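Side-chain contacts in uncharacterized protein (Pyrococcus furiosus DSM 3638, PDB 3WZ2), which is an archaeal homolog of proteasome-assembly chaperones, PbaA, and probably acts as a chaperone or activator partner of the proteasome: residues B[180-184]-B[185-189]; B[215-218]-B[219-223]. One frame throughout, in Å; residues are numbered along the deposited sequence.

Contact 1 of 2, residues B[180-184]-B[185-189]; sequences ETFGD and RPDPR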
loop_
_atom_site.group_PDB
_atom_site.type_symbol
_atom_site.label_atom_id
_atom_site.label_comp_id
_atom_site.label_asym_id
_atom_site.label_seq_id
_atom_site.Cartn_x
_atom_site.Cartn_y
_atom_site.Cartn_z
ATOM N N GLU B 180 -18.523 13.521 -29.366
ATOM C CA GLU B 180 -18.269 12.238 -30.023
ATOM C C GLU B 180 -16.913 12.216 -30.678
ATOM O O GLU B 180 -16.441 13.212 -31.264
ATOM C CB GLU B 180 -19.316 11.915 -31.089
ATOM C CG GLU B 180 -20.702 11.657 -30.545
ATOM C CD GLU B 180 -21.702 11.286 -31.642
ATOM O OE1 GLU B 180 -21.403 11.583 -32.826
ATOM O OE2 GLU B 180 -22.763 10.691 -31.341
ATOM N N THR B 181 -16.243 11.089 -30.527
ATOM C CA THR B 181 -14.876 10.923 -31.040
ATOM C C THR B 181 -14.623 9.426 -31.236
ATOM O O THR B 181 -15.403 8.571 -30.760
ATOM C CB THR B 181 -13.842 11.588 -30.098
ATOM O OG1 THR B 181 -12.530 11.554 -30.694
ATOM C CG2 THR B 181 -13.788 10.908 -28.738
ATOM N N PHE B 182 -13.542 9.100 -31.917
ATOM C CA PHE B 182 -13.180 7.702 -32.189
ATOM C C PHE B 182 -13.142 6.922 -30.889
ATOM O O PHE B 182 -13.779 5.884 -30.738
ATOM C CB PHE B 182 -11.807 7.625 -32.851
ATOM C CG PHE B 182 -11.680 8.462 -34.095
ATOM C CD1 PHE B 182 -11.250 9.795 -34.037
ATOM C CD2 PHE B 182 -11.976 7.912 -35.336
ATOM C CE1 PHE B 182 -11.121 10.566 -35.194
ATOM C CE2 PHE B 182 -11.853 8.675 -36.487
ATOM C CZ PHE B 182 -11.420 9.994 -36.422
ATOM N N GLY B 183 -12.359 7.423 -29.951
ATOM C CA GLY B 183 -12.184 6.748 -28.665
ATOM C C GLY B 183 -10.751 6.402 -28.332
ATOM O O GLY B 183 -10.453 6.009 -27.215
ATOM N N ASP B 184 -9.846 6.558 -29.284
ATOM C CA ASP B 184 -8.519 5.978 -29.113
ATOM C C ASP B 184 -7.443 6.784 -29.782
ATOM O O ASP B 184 -6.353 6.299 -30.054
ATOM C CB ASP B 184 -8.519 4.486 -29.501
ATOM C CG ASP B 184 -9.186 4.174 -30.841
ATOM O OD1 ASP B 184 -9.304 2.964 -31.128
ATOM O OD2 ASP B 184 -9.579 5.088 -31.592
ATOM N N ARG B 185 -7.718 8.070 -29.942
ATOM C CA ARG B 185 -6.697 8.997 -30.388
ATOM C C ARG B 185 -7.019 10.407 -29.930
ATOM O O ARG B 185 -8.180 10.739 -29.724
ATOM C CB ARG B 185 -6.514 8.919 -31.929
ATOM C CG ARG B 185 -7.650 9.497 -32.787
ATOM C CD ARG B 185 -7.831 8.888 -34.212
ATOM N NE ARG B 185 -6.867 7.841 -34.600
ATOM C CZ ARG B 185 -5.668 8.021 -35.161
ATOM N NH1 ARG B 185 -5.228 9.216 -35.479
ATOM N NH2 ARG B 185 -4.920 6.961 -35.453
ATOM N N PRO B 186 -5.999 11.265 -29.833
ATOM C CA PRO B 186 -6.304 12.673 -29.639
ATOM C C PRO B 186 -7.158 13.224 -30.752
ATOM O O PRO B 186 -6.899 12.950 -31.936
ATOM C CB PRO B 186 -4.930 13.366 -29.636
ATOM C CG PRO B 186 -3.920 12.266 -29.580
ATOM C CD PRO B 186 -4.582 11.059 -30.184
ATOM N N ASP B 187 -8.171 14.006 -30.392
ATOM C CA ASP B 187 -9.153 14.490 -31.380
ATOM C C ASP B 187 -9.423 15.978 -31.244
ATOM O O ASP B 187 -10.400 16.404 -30.619
ATOM C CB ASP B 187 -10.441 13.670 -31.311
ATOM C CG ASP B 187 -11.349 13.896 -32.530
ATOM O OD1 ASP B 187 -11.087 14.877 -33.300
ATOM O OD2 ASP B 187 -12.307 13.091 -32.680
ATOM N N PRO B 188 -8.575 16.790 -31.850
ATOM C CA PRO B 188 -8.819 18.232 -31.794
ATOM C C PRO B 188 -10.076 18.682 -32.536
ATOM O O PRO B 188 -10.602 19.773 -32.245
ATOM C CB PRO B 188 -7.564 18.850 -32.435
ATOM C CG PRO B 188 -6.838 17.731 -33.068
ATOM C CD PRO B 188 -7.292 16.448 -32.457
ATOM N N ARG B 189 -10.558 17.877 -33.467
ATOM C CA ARG B 189 -11.774 18.242 -34.198
ATOM C C ARG B 189 -13.011 18.079 -33.368
ATOM O O ARG B 189 -13.861 18.939 -33.400
ATOM C CB ARG B 189 -11.912 17.426 -35.472
ATOM C CG ARG B 189 -10.849 17.856 -36.462
ATOM C CD ARG B 189 -10.844 17.036 -37.722
ATOM N NE ARG B 189 -9.448 16.973 -38.125
ATOM C CZ ARG B 189 -8.815 17.883 -38.858
ATOM N NH1 ARG B 189 -9.449 18.943 -39.355
ATOM N NH2 ARG B 189 -7.534 17.686 -39.123
HETATM O O HOH W 1 -10.705 9.683 -30.175
#

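Contact 2 of 2, residues B[215-218]-B[219-223]; sequences AEMI and EEQLR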
loop_
_atom_site.group_PDB
_atom_site.type_symbol
_atom_site.label_atom_id
_atom_site.label_comp_id
_atom_site.label_asym_id
_atom_site.label_seq_id
_atom_site.Cartn_x
_atom_site.Cartn_y
_atom_site.Cartn_z
ATOM N N ALA B 215 -4.828 21.129 -36.218
ATOM C CA ALA B 215 -5.295 19.801 -35.827
ATOM C C ALA B 215 -4.225 18.716 -35.977
ATOM O O ALA B 215 -4.009 17.912 -35.038
ATOM C CB ALA B 215 -6.543 19.399 -36.614
ATOM N N GLU B 216 -3.609 18.645 -37.163
ATOM C CA GLU B 216 -2.615 17.591 -37.453
ATOM C C GLU B 216 -1.464 17.679 -36.469
ATOM O O GLU B 216 -1.050 16.673 -35.897
ATOM C CB GLU B 216 -2.104 17.652 -38.913
ATOM C CG GLU B 216 -0.623 17.285 -39.119
ATOM C CD GLU B 216 -0.135 17.447 -40.567
ATOM O OE1 GLU B 216 -0.917 17.893 -41.443
ATOM O OE2 GLU B 216 1.046 17.136 -40.815
ATOM N N MET B 217 -0.962 18.890 -36.267
ATOM C CA MET B 217 0.147 19.116 -35.367
ATOM C C MET B 217 -0.215 18.740 -33.921
ATOM O O MET B 217 0.571 18.075 -33.229
ATOM C CB MET B 217 0.565 20.588 -35.454
ATOM C CG MET B 217 1.485 21.071 -34.355
ATOM S SD MET B 217 1.775 22.868 -34.530
ATOM C CE MET B 217 0.829 23.732 -33.251
ATOM N N ILE B 218 -1.397 19.160 -33.463
ATOM C CA ILE B 218 -1.844 18.849 -32.111
ATOM C C ILE B 218 -1.984 17.344 -31.921
ATOM O O ILE B 218 -1.570 16.795 -30.897
ATOM C CB ILE B 218 -3.177 19.544 -31.795
ATOM C CG1 ILE B 218 -2.964 21.060 -31.651
ATOM C CG2 ILE B 218 -3.783 18.997 -30.513
ATOM C CD1 ILE B 218 -4.212 21.861 -31.953
ATOM N N GLU B 219 -2.532 16.664 -32.917
ATOM C CA GLU B 219 -2.664 15.213 -32.843
ATOM C C GLU B 219 -1.316 14.535 -32.670
ATOM O O GLU B 219 -1.188 13.560 -31.913
ATOM C CB GLU B 219 -3.362 14.662 -34.072
ATOM C CG GLU B 219 -3.686 13.184 -33.948
ATOM C CD GLU B 219 -4.756 12.744 -35.003
ATOM O OE1 GLU B 219 -4.967 11.526 -35.255
ATOM O OE2 GLU B 219 -5.409 13.631 -35.612
ATOM N N GLU B 220 -0.305 15.083 -33.329
ATOM C CA GLU B 220 1.047 14.572 -33.209
ATOM C C GLU B 220 1.690 14.885 -31.877
ATOM O O GLU B 220 2.199 13.992 -31.228
ATOM C CB GLU B 220 1.912 15.155 -34.318
ATOM C CG GLU B 220 3.324 14.605 -34.389
ATOM C CD GLU B 220 3.284 13.131 -34.727
ATOM O OE1 GLU B 220 2.866 12.801 -35.861
ATOM O OE2 GLU B 220 3.607 12.309 -33.841
ATOM N N GLN B 221 1.681 16.142 -31.463
ATOM C CA GLN B 221 2.310 16.476 -30.185
ATOM C C GLN B 221 1.642 15.808 -28.967
ATOM O O GLN B 221 2.261 15.724 -27.918
ATOM C CB GLN B 221 2.440 17.981 -29.968
ATOM C CG GLN B 221 1.130 18.704 -29.949
ATOM C CD GLN B 221 1.239 20.134 -29.461
ATOM O OE1 GLN B 221 1.488 20.386 -28.277
ATOM N NE2 GLN B 221 1.043 21.089 -30.376
ATOM N N LEU B 222 0.392 15.362 -29.077
ATOM C CA LEU B 222 -0.299 14.825 -27.915
ATOM C C LEU B 222 -0.361 13.317 -27.982
ATOM O O LEU B 222 -0.922 12.694 -27.088
ATOM C CB LEU B 222 -1.735 15.394 -27.755
ATOM C CG LEU B 222 -2.188 16.615 -26.924
ATOM C CD1 LEU B 222 -1.117 17.633 -27.125
ATOM C CD2 LEU B 222 -3.563 17.316 -27.011
ATOM N N ARG B 223 0.219 12.718 -29.018
ATOM C CA ARG B 223 0.066 11.280 -29.226
ATOM C C ARG B 223 0.723 10.469 -28.094
ATOM O O ARG B 223 0.199 9.421 -27.708
ATOM C CB ARG B 223 0.591 10.849 -30.608
ATOM C CG ARG B 223 0.645 9.321 -30.798
ATOM C CD ARG B 223 1.269 8.848 -32.134
ATOM N NE ARG B 223 2.460 9.645 -32.457
ATOM C CZ ARG B 223 3.642 9.508 -31.840
ATOM N NH1 ARG B 223 3.822 8.602 -30.872
ATOM N NH2 ARG B 223 4.667 10.281 -32.185
#

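Contact 1 of 2, residues B[180-184]-B[185-189]
Asp187 and Thr181 meet across the turn that leads from strand 174-181 into helix 188-202, where Asp187 is the N-cap. Asp187 OD2 accepts from Thr181 OG1 at 2.5 Å with its anti lone pair, the one facing away from OD1. With CG anti to the backbone N (chi1 -166°), the aspartate carries its carboxylate to the strand end. OD1 accepts from the helix-start amides: weakly from that of Arg189, at 3.1 Å from its N, and also from that of Ala190. A short carboxylate thus serves strand end and helix start together; an alanine here would probably leave the Thr181 hydroxyl without this acceptor and the amides of Arg189 and Ala190 without their cap. Phe182 CD1 comes to 3.7 Å from Asp187 OD2, the ring plane tilted 38° from the carboxylate. Arg185 CD sits over one face of that ring, toward the rim and 3.9 Å from the centroid, a CH-pi contact made by the aliphatic part of the arginine. Its guanidinium plane is turned 73° from the ring, and NH1 forms a salt bridge with Glu219. Inside the turn a water donates to Thr181 OG1 and to Arg185 O, and accepts from Gly183 N at 2.8 Å.

Contact 2 of 2, residues B[215-218]-B[219-223]
Helix 215-221 is a short alpha-helix of the segment predicted to form a coiled coil, and its i to i+4 bonds tie 215-218 to 219-223. Glu219 N donates to Ala215 O at 2.9 Å, Glu220 N to Glu216 O at 3.1 Å, and Gln221 N to Met217 O at 2.8 Å. The next bond, from Leu222 N to Ile218 O, is weak. On the apolar side Ile218 and Leu222 lie side by side and point the same way, with Ile218 CG2 3.9 Å from Leu222 CD2; the branched chains pack against each other, and Leu222 continues the apolar contact onto helix 32-43. Met217 and Gln221 cross at a slant on the exposed side, where Met217 CE comes to 3.9 Å from Gln221 NE2. Gln221 CG sits between its backbone N and carbonyl carbon (chi1 61°), a position that lays it against the carbonyl oxygens of Met217 and Ile218. Arg223, three residues on from Glu220, forms a side-on salt bridge in which NH2 (2.8 Å) and NE (3.2 Å) both donate to Glu220 OE2, which lies roughly in the guanidinium plane. The glutamate chain bends at chi2 (64°) to meet it. Ala215, small enough for a close approach, packs on Pro188 and Arg189 of helix 188-202, while Leu222 rests on His34 and Ile35 of helix 32-43.

In the fold
The two contacts come in series along the chain, 180-189 before 215-223, with their centres about 11 Å apart on the same side of the chain's centre. Contact 1 leaves the mixed sheet at strand 174-181 and starts helix 188-202; contact 2 follows after helix 209-213 and leads into helix 223-235, the last one modelled. They touch directly through the salt bridge between Arg185 NH1 and Glu219 OE1, and through Pro188 and Arg189 against Ala215. Both belong to the PAC2 family region of the protein. The salt bridge and the Ala215 packing join helix 215-221, part of the predicted coiled coil, to the turn before helix 188-202 and to the start of that helix.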